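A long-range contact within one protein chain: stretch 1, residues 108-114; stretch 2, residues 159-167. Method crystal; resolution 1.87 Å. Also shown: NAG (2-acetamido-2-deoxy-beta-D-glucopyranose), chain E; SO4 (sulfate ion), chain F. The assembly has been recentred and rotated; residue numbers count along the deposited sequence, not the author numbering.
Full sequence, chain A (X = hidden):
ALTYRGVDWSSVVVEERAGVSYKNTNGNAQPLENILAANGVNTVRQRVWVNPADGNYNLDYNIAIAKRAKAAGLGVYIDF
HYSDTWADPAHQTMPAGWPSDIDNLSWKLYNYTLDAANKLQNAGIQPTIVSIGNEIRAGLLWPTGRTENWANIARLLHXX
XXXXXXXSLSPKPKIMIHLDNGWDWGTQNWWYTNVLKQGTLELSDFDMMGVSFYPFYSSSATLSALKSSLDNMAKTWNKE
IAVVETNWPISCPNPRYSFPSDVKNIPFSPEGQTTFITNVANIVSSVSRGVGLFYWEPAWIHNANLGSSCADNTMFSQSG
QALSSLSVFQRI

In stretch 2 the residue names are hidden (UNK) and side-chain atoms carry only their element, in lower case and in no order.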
# COMPACT_ATOMS: atom_id res chain seq x y z
N LYS A 108 11.31 18.23 -10.45
CA LYS A 108 11.90 17.70 -9.22
C LYS A 108 11.36 16.29 -9.00
O LYS A 108 12.11 15.37 -8.67
CB LYS A 108 11.48 18.56 -8.02
CG LYS A 108 12.53 18.71 -6.92
CD LYS A 108 13.41 17.49 -6.72
CE LYS A 108 14.44 17.76 -5.63
NZ LYS A 108 15.59 16.83 -5.66
N LEU A 109 10.05 16.13 -9.17
CA LEU A 109 9.39 14.85 -8.98
C LEU A 109 9.94 13.81 -9.95
O LEU A 109 10.16 12.65 -9.58
CB LEU A 109 7.88 15.01 -9.17
CG LEU A 109 7.04 13.75 -8.95
CD1 LEU A 109 7.33 13.17 -7.57
CD2 LEU A 109 5.57 14.10 -9.09
N TYR A 110 10.15 14.22 -11.19
CA TYR A 110 10.69 13.32 -12.20
C TYR A 110 12.11 12.92 -11.81
O TYR A 110 12.44 11.73 -11.81
CB TYR A 110 10.68 14.01 -13.57
CG TYR A 110 11.44 13.26 -14.64
CD1 TYR A 110 12.79 13.51 -14.86
CD2 TYR A 110 10.80 12.32 -15.45
CE1 TYR A 110 13.50 12.84 -15.85
CE2 TYR A 110 11.50 11.64 -16.45
CZ TYR A 110 12.85 11.90 -16.64
OH TYR A 110 13.56 11.25 -17.63
N ASN A 111 12.94 13.90 -11.47
CA ASN A 111 14.32 13.65 -11.07
C ASN A 111 14.40 12.71 -9.87
O ASN A 111 15.19 11.76 -9.87
CB ASN A 111 15.03 14.95 -10.68
CG ASN A 111 15.28 15.86 -11.86
OD1 ASN A 111 15.09 15.48 -13.01
ND2 ASN A 111 15.72 17.08 -11.56
N TYR A 112 13.60 13.00 -8.85
CA TYR A 112 13.58 12.18 -7.64
C TYR A 112 13.20 10.73 -7.94
O TYR A 112 13.85 9.80 -7.47
CB TYR A 112 12.58 12.75 -6.63
CG TYR A 112 12.26 11.79 -5.49
CD1 TYR A 112 13.13 11.64 -4.41
CD2 TYR A 112 11.11 11.00 -5.54
CE1 TYR A 112 12.85 10.71 -3.39
CE2 TYR A 112 10.83 10.07 -4.53
CZ TYR A 112 11.70 9.94 -3.46
OH TYR A 112 11.42 9.02 -2.46
N THR A 113 12.12 10.55 -8.69
CA THR A 113 11.64 9.22 -9.03
C THR A 113 12.66 8.48 -9.90
O THR A 113 12.96 7.30 -9.66
CB THR A 113 10.30 9.30 -9.77
OG1 THR A 113 9.36 10.02 -8.96
CG2 THR A 113 9.76 7.90 -10.05
N LEU A 114 13.20 9.17 -10.89
CA LEU A 114 14.20 8.58 -11.78
C LEU A 114 15.41 8.14 -10.96
O LEU A 114 15.90 7.02 -11.09
CB LEU A 114 14.63 9.59 -12.84
CG LEU A 114 15.79 9.18 -13.77
CD1 LEU A 114 15.43 7.91 -14.53
CD2 LEU A 114 16.07 10.32 -14.74
N UNK A 159 4.80 13.04 -14.82
CA UNK A 159 6.23 13.17 -14.58
C UNK A 159 6.76 12.02 -13.74
O UNK A 159 7.83 11.48 -14.03
o UNK A 159 6.24 15.59 -14.72
c UNK A 159 6.54 14.49 -13.88
N UNK A 160 6.02 11.64 -12.70
CA UNK A 160 6.42 10.54 -11.83
C UNK A 160 6.46 9.24 -12.62
O UNK A 160 7.41 8.47 -12.52
c UNK A 160 5.44 10.42 -10.66
N UNK A 161 5.41 8.99 -13.40
CA UNK A 161 5.34 7.78 -14.20
C UNK A 161 6.54 7.67 -15.14
O UNK A 161 7.15 6.62 -15.25
c UNK A 161 4.05 7.75 -15.00
N UNK A 162 6.87 8.76 -15.82
CA UNK A 162 7.99 8.72 -16.74
C UNK A 162 9.34 8.70 -16.05
O UNK A 162 10.35 8.35 -16.66
c UNK A 162 5.89 8.45 -20.59
n UNK A 162 4.93 9.06 -19.82
c UNK A 162 5.54 9.68 -18.76
c UNK A 162 8.18 7.43 -21.73
c UNK A 162 6.92 7.20 -22.32
c UNK A 162 7.89 9.85 -17.76
c UNK A 162 6.89 9.48 -18.80
c UNK A 162 7.14 8.70 -19.98
c UNK A 162 8.30 8.18 -20.57
c UNK A 162 5.77 7.70 -21.76
N UNK A 163 9.37 9.06 -14.77
CA UNK A 163 10.61 8.99 -14.03
C UNK A 163 10.93 7.51 -13.90
O UNK A 163 12.09 7.10 -13.88
N UNK A 164 9.88 6.70 -13.83
CA UNK A 164 10.03 5.25 -13.74
C UNK A 164 10.36 4.68 -15.12
O UNK A 164 11.32 3.91 -15.27
c UNK A 164 8.72 4.57 -13.26
c UNK A 164 9.45 4.66 -10.82
c UNK A 164 8.39 5.02 -11.83
c UNK A 164 8.86 3.06 -13.32
N UNK A 165 9.57 5.07 -16.11
CA UNK A 165 9.76 4.60 -17.48
C UNK A 165 11.13 4.93 -18.08
O UNK A 165 11.65 4.17 -18.90
n UNK A 165 4.54 3.41 -18.81
c UNK A 165 7.26 4.61 -18.04
c UNK A 165 8.65 5.16 -18.38
c UNK A 165 6.17 5.32 -18.83
c UNK A 165 4.78 4.84 -18.43
N UNK A 166 11.71 6.06 -17.68
CA UNK A 166 13.02 6.45 -18.20
C UNK A 166 14.18 5.90 -17.37
O UNK A 166 15.34 6.13 -17.70
c UNK A 166 12.27 8.61 -19.33
c UNK A 166 13.16 7.98 -18.27
o UNK A 166 12.04 9.83 -19.26
o UNK A 166 11.80 7.88 -20.23
N UNK A 167 13.86 5.17 -16.30
CA UNK A 167 14.89 4.62 -15.43
C UNK A 167 15.52 3.36 -15.99
O UNK A 167 15.07 2.82 -17.00
o UNK A 167 13.52 3.13 -14.11
c UNK A 167 14.30 4.30 -14.05
C1 NAG E . 16.44 17.87 -12.53
C2 NAG E . 16.62 19.29 -11.98
C3 NAG E . 17.43 20.14 -12.97
C4 NAG E . 18.73 19.44 -13.37
C5 NAG E . 18.43 18.02 -13.85
C6 NAG E . 19.69 17.24 -14.15
C7 NAG E . 14.97 20.29 -10.54
C8 NAG E . 13.78 21.23 -10.44
N2 NAG E . 15.32 19.89 -11.76
O3 NAG E . 17.73 21.40 -12.38
O4 NAG E . 19.37 20.17 -14.40
O5 NAG E . 17.71 17.29 -12.83
O6 NAG E . 19.42 16.13 -14.99
O7 NAG E . 15.56 19.93 -9.52
S SO4 F . 15.92 15.28 -2.52
O1 SO4 F . 15.03 14.36 -3.51
O2 SO4 F . 16.75 16.08 -3.40
O3 SO4 F . 15.14 16.00 -1.76
O4 SO4 F . 16.74 14.32 -1.84

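Position 159 carries one carbon ending in one oxygen, a hydroxymethyl group. Its CB lies 4.2 Å from Tyr110 CB, while its backbone O sits 3.4 Å from Tyr110 CD2, at the edge of the ring. It is Ser159; the hydroxyl is satisfied elsewhere in the structure.

Position 160 shows a single side-chain carbon, 4.0 Å from Leu109 CD2. One carbon and nothing more makes it Ala160, a small apolar surface for the leucine. Its backbone O also lies 3.5 Å from Thr113 CG2.

At position 161 there is again one carbon, but it points away from stretch 1 and touches nothing there: Ala161.

Position 162 has one carbon followed by fused five- and six-membered rings holding eight carbons and one nitrogen, an indole. The rings lead away from the contact; CB, 4.2 Å from Tyr110 CE2, and the backbone O, 3.5 Å from the same CE2, are what stretch 1 meets. This is Trp162.

Position 163 has no side-chain atom at all. Here the backbones come closest, its CA 4.3 Å from Leu114 CA, and its O approaches Leu114 CA to 3.3 Å in a CA-H...O contact. It is Gly163. An ideal CB would point toward stretch 1 and fall 2.9 Å from both Thr113 CB and Tyr110 O, two clashes.

Position 164 holds four carbons, forked at the first, with one arm two carbons long. Its CA-to-CB bond points away, yet the longer arm returns, bringing its end carbon within 3.3 Å of Thr113 CG2. It is Ile164, and that end carbon is CD1.

Position 165 is four carbons in a row ending in nitrogen, leading away without contact: Lys165.

Position 166 has two carbons, the second carrying two oxygens. One oxygen is 2.6 Å from Tyr110 OH, and this short carboxylate identifies Asp166; OD2 accepts the tyrosine's hydrogen bond.

Position 167 has one carbon and one oxygen, the carbon 3.8 Å from Leu114 CD1. It is Ser167, whose OG turns back to donate to Ile164 O at 2.6 Å, just past the helix.

The contact rests on two helices running in roughly the same direction, 32° apart, their axes approaching to 7.6 Å. Glycine makes room at the tightest point, and small or apolar side chains pack nearby. Thr113 OG1 donates a hydrogen bond to Leu109 O at 2.8 Å within its own helix and lies 4.3 Å from Ala160 CB, while Thr113 CG2 meets Ile164 CD1. Tyr110 reaches along the partner helix to its single cross-stretch hydrogen bond, at Asp166.

Stretch 2, residues 159-167: SAAWGIKDS
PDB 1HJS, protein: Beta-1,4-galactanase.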